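Local coordinates for protein aminoglycoside phosphotransferase (Mycobacterium smegmatis, PDB 6EF6) that phosphorylates (S)-1-amino-2-propanol as the kinase of the aminoacetone utilization microcompartment, with a fold of the aminoglycoside phosphotransferase family, at residues Arg47-Ser52 and Pro137-Leu142; Phe173-Glu178 and Phe253-Phe258; Thr205-Leu210 and Arg344-Asp349; Ile228-Arg233 and Phe262-Thr267; Leu313-Met318 and Ile332-Gly337. All coordinates share one frame; numbering follows the deposited sequence. Where two conformers were deposited one is given.

Interaction 1. Residues Arg47-Ser52 and Pro137-Leu142; sequences RLLNLS and PDEESL
Glu-139 reaches from the loop 137-142 and takes the backbone N-H of Asn-50: N to OE2 is 2.8 Å and the bond is almost straight (175° at the hydrogen). The donor arrives from above the carboxylate plane, 48° out of it. A bend at chi2 (90°) brings OE2 to the Asn-50 N-H, while CG of Glu-139 lies 4.1 Å from CD2 of Leu-51. Beside this bond, CD2 of Leu-49 packs on CG of Pro-137 at 3.7 Å, the side chains crossing at about a right angle, and CG of Arg-47 touches the same ring carbon. Asn-50 centres an inverse gamma turn, closed by a weak bond from Leu-51 N to Leu-49 O. Residues 49-54 join strands 45-48 and 55-61, probably as the nucleotide-binding loop does in related kinases; Leu-51 and Ser-52 touch benzoic acid. Strand 45-48 edges the five-stranded sheet; Leu-58 of strand 55-61 also meets Pro-137, and Glu-140 and Leu-142 bond through their backbones to strand 237-239.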
# COMPACT_ATOMS: atom_id res chain seq x y z
N ARG A 47 5.68 -19.97 -9.23
CA ARG A 47 6.90 -19.29 -8.80
C ARG A 47 6.47 -18.20 -7.83
O ARG A 47 5.70 -17.30 -8.20
CB ARG A 47 7.58 -18.64 -10.01
CG ARG A 47 8.75 -17.72 -9.70
CD ARG A 47 9.96 -18.51 -9.28
NE ARG A 47 10.29 -19.49 -10.29
CZ ARG A 47 11.07 -20.55 -10.09
NH1 ARG A 47 11.59 -20.77 -8.88
NH2 ARG A 47 11.30 -21.40 -11.08
N LEU A 48 6.95 -18.27 -6.59
CA LEU A 48 6.62 -17.22 -5.62
C LEU A 48 7.28 -15.90 -5.99
O LEU A 48 8.50 -15.82 -6.15
CB LEU A 48 7.08 -17.64 -4.22
CG LEU A 48 6.68 -16.63 -3.12
CD1 LEU A 48 5.15 -16.54 -3.00
CD2 LEU A 48 7.35 -17.00 -1.77
N LEU A 49 6.48 -14.84 -6.10
CA LEU A 49 6.97 -13.51 -6.46
C LEU A 49 7.22 -12.67 -5.21
O LEU A 49 6.62 -12.88 -4.15
CB LEU A 49 5.96 -12.81 -7.38
CG LEU A 49 5.69 -13.53 -8.71
CD1 LEU A 49 4.73 -12.71 -9.56
CD2 LEU A 49 6.99 -13.81 -9.48
N ASN A 50 8.12 -11.70 -5.33
CA ASN A 50 8.50 -10.85 -4.19
C ASN A 50 7.65 -9.59 -4.16
O ASN A 50 8.14 -8.46 -4.14
CB ASN A 50 9.99 -10.54 -4.23
CG ASN A 50 10.83 -11.76 -3.95
OD1 ASN A 50 10.31 -12.76 -3.47
ND2 ASN A 50 12.11 -11.69 -4.25
N LEU A 51 6.36 -9.81 -4.12
CA LEU A 51 5.37 -8.74 -4.17
C LEU A 51 4.32 -9.05 -3.12
O LEU A 51 3.99 -10.22 -2.90
CB LEU A 51 4.68 -8.72 -5.54
CG LEU A 51 5.47 -8.73 -6.86
CD1 LEU A 51 4.59 -9.14 -8.01
CD2 LEU A 51 6.07 -7.40 -7.13
N SER A 52 3.83 -8.01 -2.45
CA SER A 52 2.68 -8.09 -1.56
C SER A 52 2.98 -8.76 -0.23
O SER A 52 3.86 -9.60 -0.15
CB SER A 52 1.52 -8.82 -2.25
OG SER A 52 0.50 -9.14 -1.33
N PRO A 137 10.18 -12.65 -12.71
CA PRO A 137 11.46 -12.40 -12.02
C PRO A 137 12.57 -12.13 -13.02
O PRO A 137 12.65 -12.79 -14.07
CB PRO A 137 11.70 -13.70 -11.26
CG PRO A 137 10.35 -14.23 -11.01
CD PRO A 137 9.57 -13.90 -12.25
N ASP A 138 13.45 -11.18 -12.69
CA ASP A 138 13.38 -10.36 -11.47
C ASP A 138 12.34 -9.26 -11.71
O ASP A 138 12.35 -8.62 -12.76
CB ASP A 138 14.73 -9.73 -11.14
CG ASP A 138 15.77 -10.76 -10.73
OD1 ASP A 138 15.38 -11.78 -10.12
OD2 ASP A 138 16.97 -10.54 -11.01
N GLU A 139 11.46 -9.07 -10.72
CA GLU A 139 10.37 -8.12 -10.86
C GLU A 139 10.91 -6.71 -11.07
O GLU A 139 11.85 -6.28 -10.40
CB GLU A 139 9.52 -8.12 -9.60
CG GLU A 139 8.86 -9.45 -9.29
CD GLU A 139 9.71 -10.34 -8.41
OE1 GLU A 139 10.92 -10.05 -8.24
OE2 GLU A 139 9.19 -11.33 -7.87
N GLU A 140 10.28 -5.97 -11.97
CA GLU A 140 10.76 -4.65 -12.33
C GLU A 140 9.68 -3.62 -12.02
O GLU A 140 8.53 -3.74 -12.47
CB GLU A 140 11.19 -4.57 -13.79
CG GLU A 140 11.88 -3.26 -14.13
CD GLU A 140 12.39 -3.22 -15.56
OE1 GLU A 140 12.34 -4.27 -16.25
OE2 GLU A 140 12.84 -2.14 -16.00
N SER A 141 10.06 -2.62 -11.24
CA SER A 141 9.15 -1.58 -10.79
C SER A 141 9.79 -0.20 -11.00
O SER A 141 10.95 -0.07 -11.40
CB SER A 141 8.86 -1.73 -9.29
OG SER A 141 10.01 -1.43 -8.49
N LEU A 142 9.02 0.85 -10.73
CA LEU A 142 9.61 2.17 -10.63
C LEU A 142 10.74 2.18 -9.59
O LEU A 142 10.77 1.38 -8.65
CB LEU A 142 8.53 3.17 -10.20
CG LEU A 142 7.39 3.43 -11.20
CD1 LEU A 142 6.49 4.55 -10.70
CD2 LEU A 142 7.90 3.74 -12.61

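Interaction 2. Residues Phe173-Glu178 and Phe253-Phe258; sequences FSWDWE and FDDCGF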
# COMPACT_ATOMS: atom_id res chain seq x y z
N PHE A 173 -12.26 -1.11 4.77
CA PHE A 173 -11.83 -0.57 6.05
C PHE A 173 -11.22 0.82 5.90
O PHE A 173 -11.10 1.37 4.80
CB PHE A 173 -10.95 -1.57 6.82
CG PHE A 173 -9.65 -2.00 6.12
CD1 PHE A 173 -9.07 -1.30 5.07
CD2 PHE A 173 -9.00 -3.15 6.57
CE1 PHE A 173 -7.90 -1.74 4.49
CE2 PHE A 173 -7.78 -3.55 5.98
CZ PHE A 173 -7.25 -2.86 4.97
N SER A 174 -10.89 1.43 7.04
CA SER A 174 -10.44 2.82 7.11
C SER A 174 -9.04 2.94 7.70
O SER A 174 -8.65 2.17 8.60
CB SER A 174 -11.36 3.67 7.96
OG SER A 174 -12.66 3.71 7.36
N TRP A 175 -8.29 3.91 7.18
CA TRP A 175 -6.99 4.30 7.69
C TRP A 175 -7.20 5.65 8.36
O TRP A 175 -6.52 6.62 8.03
CB TRP A 175 -5.94 4.34 6.59
CG TRP A 175 -5.71 3.01 5.98
CD1 TRP A 175 -6.19 2.53 4.76
CD2 TRP A 175 -4.93 1.93 6.54
NE1 TRP A 175 -5.78 1.24 4.57
CE2 TRP A 175 -5.03 0.84 5.64
CE3 TRP A 175 -4.19 1.76 7.73
CZ2 TRP A 175 -4.40 -0.36 5.87
CZ3 TRP A 175 -3.59 0.53 7.97
CH2 TRP A 175 -3.67 -0.50 7.03
N ASP A 176 -8.12 5.69 9.31
CA ASP A 176 -8.36 6.88 10.12
C ASP A 176 -7.51 6.85 11.38
O ASP A 176 -6.72 5.94 11.56
CB ASP A 176 -9.85 7.03 10.42
CG ASP A 176 -10.48 5.83 11.11
OD1 ASP A 176 -9.75 4.90 11.44
OD2 ASP A 176 -11.70 5.87 11.33
N TRP A 177 -7.66 7.86 12.25
CA TRP A 177 -6.80 7.87 13.44
C TRP A 177 -7.00 6.60 14.26
O TRP A 177 -6.01 5.94 14.62
CB TRP A 177 -7.09 9.09 14.32
CG TRP A 177 -6.16 9.13 15.49
CD1 TRP A 177 -6.44 8.73 16.77
CD2 TRP A 177 -4.83 9.62 15.47
NE1 TRP A 177 -5.29 8.92 17.54
CE2 TRP A 177 -4.32 9.48 16.77
CE3 TRP A 177 -4.03 10.16 14.48
CZ2 TRP A 177 -2.98 9.84 17.07
CZ3 TRP A 177 -2.74 10.54 14.79
CH2 TRP A 177 -2.24 10.39 16.09
N GLU A 178 -8.24 6.26 14.54
CA GLU A 178 -8.59 5.09 15.34
C GLU A 178 -7.86 3.83 14.87
O GLU A 178 -7.34 3.06 15.69
CB GLU A 178 -10.10 4.88 15.31
CG GLU A 178 -10.48 3.55 16.02
CD GLU A 178 -11.95 3.32 16.16
OE1 GLU A 178 -12.73 4.20 15.75
OE2 GLU A 178 -12.30 2.22 16.65
N PHE A 253 -3.67 -3.59 -4.54
CA PHE A 253 -4.73 -2.77 -3.94
C PHE A 253 -5.26 -3.36 -2.62
O PHE A 253 -6.33 -2.96 -2.15
CB PHE A 253 -5.88 -2.52 -4.95
CG PHE A 253 -5.60 -1.51 -6.01
CD1 PHE A 253 -4.74 -1.79 -7.09
CD2 PHE A 253 -6.28 -0.30 -6.04
CE1 PHE A 253 -4.52 -0.86 -8.09
CE2 PHE A 253 -6.04 0.62 -7.05
CZ PHE A 253 -5.18 0.35 -8.07
N ASP A 254 -4.58 -4.36 -2.04
CA ASP A 254 -5.19 -5.07 -0.93
C ASP A 254 -5.32 -4.24 0.35
O ASP A 254 -6.06 -4.68 1.23
CB ASP A 254 -4.37 -6.34 -0.64
CG ASP A 254 -5.07 -7.30 0.33
OD1 ASP A 254 -6.24 -7.69 0.12
OD2 ASP A 254 -4.43 -7.71 1.34
N ASP A 255 -4.62 -3.14 0.50
CA ASP A 255 -4.80 -2.22 1.63
C ASP A 255 -5.75 -1.08 1.31
O ASP A 255 -5.90 -0.16 2.10
CB ASP A 255 -3.48 -1.66 2.18
CG ASP A 255 -2.72 -2.62 3.04
OD1 ASP A 255 -3.29 -3.61 3.49
OD2 ASP A 255 -1.49 -2.34 3.19
N CYS A 256 -6.41 -1.10 0.16
CA CYS A 256 -7.19 0.08 -0.21
C CYS A 256 -8.37 0.26 0.75
O CYS A 256 -8.88 -0.67 1.36
CB CYS A 256 -7.66 0.01 -1.66
SG CYS A 256 -9.09 -1.06 -2.04
N GLY A 257 -8.75 1.53 0.92
CA GLY A 257 -9.86 1.84 1.83
C GLY A 257 -9.90 3.34 2.06
O GLY A 257 -9.40 4.09 1.26
N PHE A 258 -10.62 3.74 3.10
CA PHE A 258 -10.87 5.16 3.28
C PHE A 258 -9.76 5.75 4.10
O PHE A 258 -9.38 5.18 5.11
CB PHE A 258 -12.26 5.35 3.90
CG PHE A 258 -13.34 4.85 2.99
CD1 PHE A 258 -13.75 5.61 1.91
CD2 PHE A 258 -13.88 3.59 3.18
CE1 PHE A 258 -14.74 5.15 1.06
CE2 PHE A 258 -14.87 3.12 2.30
CZ PHE A 258 -15.28 3.91 1.24
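Trp-175 meets the turn 253-258 along its side chain. Its CB lies 3.8 Å from O of Phe-258, the carbonyl that accepts its own backbone N. With CG beside the backbone N (chi1 -64°), the indole runs on toward Asp-255, and NE1 gives a hydrogen bond of 2.8 Å to O of Asp-255. That oxygen sits at the ring edge, 12° out of the indole plane, and the N-H lies in the carbonyl plane, which helps fix the rotation of the ring. Beyond it, CZ2 rests 4.0 Å from CG of Asp-255, whose carboxylate is turned 67° from the indole and bonds to Tyr-75 through OD1. Ser-174 and Phe-258 form a single beta bridge: N of Phe-258 binds O of Phe-173 at 3.0 Å, and N of Trp-175 binds O of Phe-258 at 2.7 Å. Gly-257 permits the close pass, its CA 3.3 Å from O of Phe-173. CE1 of Phe-173 comes to 3.4 Å from O of Cys-256. The turn follows Asp-252, a sodium ligand probably equivalent to the DFG aspartate of protein kinases. The bridge pairs backbone with backbone, while side-chain donors of Trp-175, Arg-172 and Arg-186 take carbonyls on either part.

Interaction 3. Residues Thr205-Leu210 and Arg344-Asp349; sequences TRAQDL and RYLSSD
Leu-210 is the largest bump of helix 198-218 here, filling the hollow between Tyr-345, Leu-346 and the helix end at Asp-349. Its CG stands opposite the backbone N (chi1 176°), which sends CD2 in against CE2 of Tyr-345 at 3.8 Å and to 3.9 Å from the backbone C of Asp-349. One turn earlier the small Ala-207 leaves a shallow dip, where the backbones come nearest: CA of Ala-207 is 5.9 Å from CA of Leu-346. Into it lean CG of Leu-346, 4.1 Å from CB of Ala-207, and the ring of Tyr-345, whose CD2 is 4.0 Å from the same methyl. CD2 of Leu-346 also lies 3.7 Å from CG of Arg-206, whose aliphatic part crosses it at about a right angle. No hydrogen bond spans the contact. A Schellman motif with Asp-349 at C-prime ends helix 325-347, turning the chain back beside Leu-210. Helix 303-320 adjoins both partners: Phe-308 touches Ala-207, and Ser-305 bonds to the Tyr-345 hydroxyl.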
# COMPACT_ATOMS: atom_id res chain seq x y z
N THR A 205 5.92 9.96 20.99
CA THR A 205 4.59 10.34 21.48
C THR A 205 4.36 11.82 21.33
O THR A 205 3.28 12.24 20.93
CB THR A 205 4.36 9.93 22.94
OG1 THR A 205 4.45 8.52 23.06
CG2 THR A 205 2.94 10.37 23.44
N ARG A 206 5.38 12.66 21.57
CA ARG A 206 5.17 14.10 21.42
C ARG A 206 4.88 14.44 19.98
O ARG A 206 3.99 15.23 19.69
CB ARG A 206 6.42 14.81 21.93
CG ARG A 206 6.22 16.32 22.17
CD ARG A 206 5.25 16.52 23.33
NE ARG A 206 5.19 17.90 23.83
CZ ARG A 206 4.08 18.50 24.23
NH1 ARG A 206 2.92 17.85 24.23
NH2 ARG A 206 4.11 19.76 24.68
N ALA A 207 5.63 13.84 19.05
CA ALA A 207 5.42 14.08 17.63
C ALA A 207 4.10 13.49 17.18
O ALA A 207 3.35 14.14 16.42
CB ALA A 207 6.58 13.51 16.81
N GLN A 208 3.73 12.29 17.68
CA GLN A 208 2.42 11.70 17.38
C GLN A 208 1.30 12.62 17.80
O GLN A 208 0.27 12.75 17.11
CB GLN A 208 2.27 10.38 18.15
CG GLN A 208 0.93 9.73 17.98
CD GLN A 208 0.66 8.73 19.04
OE1 GLN A 208 0.67 7.53 18.81
NE2 GLN A 208 0.39 9.20 20.24
N ASP A 209 1.39 13.19 19.00
CA ASP A 209 0.31 14.03 19.51
C ASP A 209 0.18 15.33 18.70
O ASP A 209 -0.93 15.80 18.47
CB ASP A 209 0.51 14.26 21.02
CG ASP A 209 0.29 13.02 21.86
OD1 ASP A 209 -0.30 12.00 21.42
OD2 ASP A 209 0.67 13.12 23.04
N LEU A 210 1.30 15.89 18.25
CA LEU A 210 1.27 17.04 17.34
C LEU A 210 0.63 16.64 16.02
O LEU A 210 -0.26 17.35 15.52
CB LEU A 210 2.71 17.56 17.15
CG LEU A 210 2.78 18.70 16.13
CD1 LEU A 210 1.89 19.88 16.51
CD2 LEU A 210 4.24 19.13 16.00
N ARG A 344 12.83 16.48 14.06
CA ARG A 344 12.69 17.47 13.00
C ARG A 344 11.24 17.95 12.89
O ARG A 344 10.98 19.15 12.73
CB ARG A 344 13.17 16.85 11.68
CG ARG A 344 14.70 16.71 11.70
CD ARG A 344 15.28 15.84 10.60
NE ARG A 344 16.61 15.34 10.96
CZ ARG A 344 17.13 14.20 10.51
NH1 ARG A 344 18.35 13.82 10.91
NH2 ARG A 344 16.45 13.43 9.67
N TYR A 345 10.28 17.02 13.03
CA TYR A 345 8.86 17.36 12.99
C TYR A 345 8.50 18.31 14.12
O TYR A 345 7.88 19.36 13.91
CB TYR A 345 8.07 16.06 13.08
CG TYR A 345 6.60 16.18 12.81
CD1 TYR A 345 6.10 16.34 11.55
CD2 TYR A 345 5.67 16.06 13.86
CE1 TYR A 345 4.75 16.39 11.32
CE2 TYR A 345 4.35 16.14 13.66
CZ TYR A 345 3.81 16.33 12.40
OH TYR A 345 2.47 16.38 12.21
N LEU A 346 8.98 18.01 15.33
CA LEU A 346 8.66 18.85 16.48
C LEU A 346 9.29 20.23 16.39
O LEU A 346 8.65 21.24 16.70
CB LEU A 346 9.14 18.16 17.74
CG LEU A 346 8.30 16.96 18.17
CD1 LEU A 346 9.03 16.20 19.27
CD2 LEU A 346 6.96 17.39 18.70
N SER A 347 10.55 20.29 15.92
CA SER A 347 11.25 21.58 15.86
C SER A 347 10.72 22.50 14.78
O SER A 347 10.97 23.71 14.84
CB SER A 347 12.76 21.38 15.71
OG SER A 347 13.07 20.80 14.44
N SER A 348 9.96 21.97 13.82
CA SER A 348 9.36 22.78 12.76
C SER A 348 7.86 22.93 12.93
O SER A 348 7.19 23.38 12.01
CB SER A 348 9.70 22.14 11.41
OG SER A 348 9.01 20.89 11.32
N ASP A 349 7.32 22.59 14.10
CA ASP A 349 5.88 22.66 14.34
C ASP A 349 5.10 21.83 13.32
O ASP A 349 4.00 22.18 12.91
CB ASP A 349 5.38 24.11 14.38
CG ASP A 349 4.02 24.22 15.02
OD1 ASP A 349 3.70 23.40 15.90
OD2 ASP A 349 3.26 25.13 14.63

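Interaction 4. Residues Ile228-Arg233 and Phe262-Thr267; sequences IHADLR and FYDFGT. With NA (sodium ion), chain D.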
# COMPACT_ATOMS: atom_id res chain seq x y z
N ILE A 228 -8.68 5.44 -1.17
CA ILE A 228 -7.27 5.46 -1.55
C ILE A 228 -6.71 4.03 -1.66
O ILE A 228 -7.17 3.07 -1.06
CB ILE A 228 -6.40 6.28 -0.57
CG1 ILE A 228 -6.52 5.77 0.87
CG2 ILE A 228 -6.73 7.75 -0.66
CD1 ILE A 228 -5.45 6.30 1.80
N HIS A 229 -5.65 3.92 -2.46
CA HIS A 229 -4.91 2.66 -2.59
C HIS A 229 -4.18 2.28 -1.28
O HIS A 229 -4.25 1.13 -0.85
CB HIS A 229 -3.95 2.79 -3.76
CG HIS A 229 -3.07 1.60 -4.01
ND1 HIS A 229 -2.04 1.24 -3.16
CD2 HIS A 229 -3.06 0.72 -5.04
CE1 HIS A 229 -1.42 0.20 -3.70
NE2 HIS A 229 -2.01 -0.12 -4.84
N ALA A 230 -3.52 3.27 -0.66
CA ALA A 230 -2.92 3.16 0.67
C ALA A 230 -1.68 2.29 0.72
O ALA A 230 -1.18 2.05 1.81
CB ALA A 230 -3.93 2.76 1.74
N ASP A 231 -1.09 1.90 -0.42
CA ASP A 231 0.21 1.22 -0.44
C ASP A 231 0.96 1.54 -1.72
O ASP A 231 1.49 0.66 -2.41
CB ASP A 231 0.13 -0.29 -0.16
CG ASP A 231 1.48 -0.88 0.23
OD1 ASP A 231 2.41 -0.15 0.62
OD2 ASP A 231 1.60 -2.12 0.03
N LEU A 232 1.04 2.83 -2.04
CA LEU A 232 1.63 3.30 -3.30
C LEU A 232 3.13 3.55 -3.18
O LEU A 232 3.66 4.63 -3.49
CB LEU A 232 0.89 4.53 -3.78
CG LEU A 232 -0.52 4.26 -4.34
CD1 LEU A 232 -1.28 5.57 -4.59
CD2 LEU A 232 -0.46 3.42 -5.60
N ARG A 233 3.78 2.50 -2.75
CA ARG A 233 5.23 2.37 -2.79
C ARG A 233 5.71 2.18 -4.22
O ARG A 233 5.00 1.61 -5.05
CB ARG A 233 5.65 1.10 -2.05
CG ARG A 233 5.45 1.21 -0.61
CD ARG A 233 5.93 -0.03 0.11
NE ARG A 233 4.97 -1.12 0.05
CZ ARG A 233 5.16 -2.29 -0.57
NH1 ARG A 233 6.28 -2.55 -1.23
NH2 ARG A 233 4.20 -3.22 -0.55
N PHE A 262 -3.63 12.43 0.88
CA PHE A 262 -2.18 12.62 0.91
C PHE A 262 -1.43 11.66 1.81
O PHE A 262 -0.18 11.63 1.77
CB PHE A 262 -1.86 14.12 1.02
CG PHE A 262 -2.29 14.83 -0.22
CD1 PHE A 262 -1.56 14.62 -1.39
CD2 PHE A 262 -3.41 15.60 -0.30
CE1 PHE A 262 -1.95 15.18 -2.58
CE2 PHE A 262 -3.82 16.15 -1.50
CZ PHE A 262 -3.08 15.94 -2.62
N TYR A 263 -2.12 10.79 2.55
CA TYR A 263 -1.42 9.66 3.13
C TYR A 263 -0.76 8.82 2.05
O TYR A 263 0.27 8.21 2.31
CB TYR A 263 -2.41 8.85 3.98
CG TYR A 263 -1.86 7.54 4.50
CD1 TYR A 263 -0.76 7.48 5.36
CD2 TYR A 263 -2.41 6.34 4.12
CE1 TYR A 263 -0.24 6.28 5.80
CE2 TYR A 263 -1.91 5.11 4.57
CZ TYR A 263 -0.82 5.11 5.40
OH TYR A 263 -0.32 3.91 5.84
N ASP A 264 -1.32 8.78 0.83
CA ASP A 264 -0.65 8.04 -0.23
C ASP A 264 0.79 8.54 -0.47
O ASP A 264 1.68 7.73 -0.84
CB ASP A 264 -1.45 8.12 -1.53
CG ASP A 264 -2.62 7.18 -1.59
OD1 ASP A 264 -2.61 6.10 -0.98
OD2 ASP A 264 -3.58 7.53 -2.33
N PHE A 265 1.07 9.84 -0.23
CA PHE A 265 2.46 10.29 -0.34
C PHE A 265 3.36 9.66 0.73
O PHE A 265 4.51 9.26 0.47
CB PHE A 265 2.64 11.83 -0.30
CG PHE A 265 4.08 12.19 -0.31
CD1 PHE A 265 4.85 11.94 -1.44
CD2 PHE A 265 4.67 12.77 0.82
CE1 PHE A 265 6.21 12.19 -1.44
CE2 PHE A 265 6.04 13.06 0.81
CZ PHE A 265 6.80 12.79 -0.33
N GLY A 266 2.88 9.58 1.97
CA GLY A 266 3.65 8.85 2.97
C GLY A 266 3.97 7.44 2.53
O GLY A 266 5.09 6.96 2.72
N THR A 267 3.02 6.77 1.88
CA THR A 267 3.30 5.42 1.45
C THR A 267 4.37 5.38 0.34
O THR A 267 5.08 4.39 0.24
CB THR A 267 2.04 4.65 1.03
OG1 THR A 267 1.56 5.05 -0.26
CG2 THR A 267 0.93 4.73 2.07
NA NA D . 0.67 -4.06 0.52
O HOH W 1 -4.97 6.07 -4.13
O HOH W 2 -1.70 1.69 5.21
O HOH W 3 -1.43 -3.55 0.04
O HOH W 4 -0.07 -6.42 0.43
O HOH W 5 0.52 -3.98 2.54
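Asp-264 and Thr-267, on one side of helix 263-268, hold the backbone of the loop 228-233 in the tight part of the contact. OD1 of Asp-264 takes N of Ala-230 at 3.0 Å, nearly along its C-O axis, while OD2 bonds to His-158 and to a water that also receives N of His-229. CD1 of Leu-232 covers the carboxylate, 3.7 Å from CG of Asp-264. OG1 of Thr-267 accepts N of Leu-232 at 2.9 Å and donates to O of Asp-264. HADLR, with Asn-236 further on, fits the HxDxxxxN catalytic-loop pattern of protein kinase-like phosphotransferases. CD1 of Ile-228 meets the edge of the Tyr-263 ring at 3.8 Å. The looser, hydrated side is at the sodium ion, bound by OD2 of Asp-231 at 2.2 Å, three waters and Asp-252. In the conformer given, Arg-233 grips this carboxylate side-on through NE and NH2; Arg-310 also forms a salt bridge with OD1. A water near OH of Tyr-263, a hydroxyl that Arg-310 also bonds, makes only a weak bond to O of Ala-230.

Interaction 5. Residues Leu313-Met318 and Ile332-Gly337; sequences LLLAWM and ISYAAG. With JFN ((2R)-1-methoxypropan-2-amine), chain C.
Helices 313-318 and 332-337 run antiparallel, their axes 164° apart in direction and 10.3 Å apart at closest approach; Leu-315 and Ala-335 have the nearest CA atoms, 6.8 Å apart. Tyr-334 spans this gap. Its CG swings opposite the backbone N (chi1 -160°), carrying the ring across to helix 303-320. There Met-318 lays its methyl CE over one face, 3.9 Å from the ring centroid and 18° off the normal, with SD placed obliquely at 4.3 Å from the same centroid: both a CH-pi and a Met-aromatic contact. N of Leu-315 faces the ring edge, and CB of Leu-314 lies 3.6 Å from OH of Tyr-334. Alongside, CD1 of Leu-315 packs on CB of Ala-335 at 4.0 Å. Trp-317 points elsewhere; C08 of the bound (2R)-1-methoxypropan-2-amine lies 3.7 Å above its ring plane, toward the rim. The two segments thus meet by apolar and ring contacts alone, while Glu-273 bonds to the Tyr-334 hydroxyl and Arg-311 adds a cation-pi contact and a hydrogen bond from NH2 to O of Tyr-334.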
# COMPACT_ATOMS: atom_id res chain seq x y z
N LEU A 313 3.26 3.87 11.51
CA LEU A 313 2.60 2.66 11.10
C LEU A 313 3.56 1.53 10.77
O LEU A 313 3.32 0.38 11.10
CB LEU A 313 1.64 2.91 9.95
CG LEU A 313 0.30 3.49 10.33
CD1 LEU A 313 -0.36 4.12 9.11
CD2 LEU A 313 -0.63 2.44 10.99
N LEU A 314 4.61 1.85 10.00
CA LEU A 314 5.59 0.84 9.63
C LEU A 314 6.44 0.39 10.80
O LEU A 314 6.86 -0.77 10.84
CB LEU A 314 6.45 1.32 8.46
CG LEU A 314 5.68 1.50 7.14
CD1 LEU A 314 6.64 2.04 6.09
CD2 LEU A 314 5.03 0.22 6.69
N LEU A 315 6.67 1.27 11.77
CA LEU A 315 7.34 0.84 13.00
C LEU A 315 6.46 -0.14 13.79
O LEU A 315 6.96 -1.16 14.25
CB LEU A 315 7.63 2.10 13.82
CG LEU A 315 8.35 1.91 15.16
CD1 LEU A 315 9.67 1.16 15.05
CD2 LEU A 315 8.59 3.28 15.81
N ALA A 316 5.15 0.12 13.83
CA ALA A 316 4.22 -0.84 14.42
C ALA A 316 4.26 -2.16 13.67
O ALA A 316 4.33 -3.22 14.28
CB ALA A 316 2.83 -0.24 14.39
N TRP A 317 4.17 -2.09 12.33
CA TRP A 317 4.21 -3.32 11.54
C TRP A 317 5.50 -4.10 11.81
O TRP A 317 5.48 -5.33 12.01
CB TRP A 317 4.08 -2.94 10.06
CG TRP A 317 4.03 -4.08 9.17
CD1 TRP A 317 2.92 -4.79 8.80
CD2 TRP A 317 5.14 -4.68 8.52
NE1 TRP A 317 3.29 -5.81 7.95
CE2 TRP A 317 4.65 -5.77 7.77
CE3 TRP A 317 6.51 -4.40 8.50
CZ2 TRP A 317 5.48 -6.58 7.00
CZ3 TRP A 317 7.34 -5.21 7.74
CH2 TRP A 317 6.82 -6.28 7.00
N MET A 318 6.64 -3.41 11.80
CA MET A 318 7.91 -4.04 12.11
C MET A 318 7.88 -4.71 13.47
O MET A 318 8.32 -5.86 13.60
CB MET A 318 9.03 -3.01 12.10
CG MET A 318 9.57 -2.77 10.77
SD MET A 318 11.23 -2.05 10.91
CE MET A 318 11.44 -1.66 9.17
N ILE A 332 15.42 -1.72 15.99
CA ILE A 332 16.16 -0.71 16.74
C ILE A 332 16.61 0.42 15.82
O ILE A 332 16.43 1.61 16.12
CB ILE A 332 17.33 -1.37 17.50
CG1 ILE A 332 16.79 -2.23 18.68
CG2 ILE A 332 18.25 -0.31 18.03
CD1 ILE A 332 17.86 -3.21 19.21
N SER A 333 17.18 0.06 14.67
CA SER A 333 17.63 1.12 13.76
C SER A 333 16.46 1.88 13.15
O SER A 333 16.53 3.12 13.05
CB SER A 333 18.50 0.53 12.68
OG SER A 333 19.71 0.00 13.22
N TYR A 334 15.37 1.21 12.81
CA TYR A 334 14.22 1.94 12.27
C TYR A 334 13.63 2.86 13.32
O TYR A 334 13.20 3.99 13.01
CB TYR A 334 13.19 0.96 11.73
CG TYR A 334 12.20 1.58 10.75
CD1 TYR A 334 12.61 1.93 9.46
CD2 TYR A 334 10.87 1.78 11.09
CE1 TYR A 334 11.72 2.49 8.56
CE2 TYR A 334 9.96 2.34 10.19
CZ TYR A 334 10.41 2.67 8.93
OH TYR A 334 9.45 3.20 8.09
N ALA A 335 13.55 2.39 14.55
CA ALA A 335 13.08 3.24 15.64
C ALA A 335 13.97 4.47 15.80
O ALA A 335 13.45 5.58 16.01
CB ALA A 335 13.02 2.45 16.92
N ALA A 336 15.29 4.31 15.72
CA ALA A 336 16.20 5.45 15.84
C ALA A 336 15.98 6.47 14.72
O ALA A 336 15.92 7.68 15.00
CB ALA A 336 17.65 4.98 15.91
N GLY A 337 15.80 5.99 13.49
CA GLY A 337 15.51 6.94 12.41
C GLY A 337 14.15 7.60 12.58
O GLY A 337 13.99 8.78 12.25
C07 JFN C . 6.26 -5.17 3.75
C08 JFN C . 3.24 -3.50 5.08
C09 JFN C . 4.50 -3.78 4.27
C15 JFN C . 2.54 -2.28 4.51
N04 JFN C . 2.30 -4.59 4.95
O02 JFN C . 5.34 -4.79 4.74

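In the fold
Interaction 4 is the most central and most buried, and interaction 2 adjoins it: N of Ile-228 lies 2.9 Å from O of Gly-257, a probable hydrogen bond, so the loop 228-233 and the turn 253-258 back one another near the sodium ion. Both rely on bonds to backbone atoms. Interaction 1, partly buried beside the benzoic acid site, combines one carboxylate bond with a small apolar patch. Interactions 3 and 5 join helices, share helix 325-347 and have no hydrogen bonds across; 3 is partly exposed, its centre about 25 Å from the centre of the chain, whereas 5 is buried and ring-based. Interaction 5 also touches interaction 4 (Leu-313 on Tyr-263), and 3 touches 2 (Gln-208 on Trp-177).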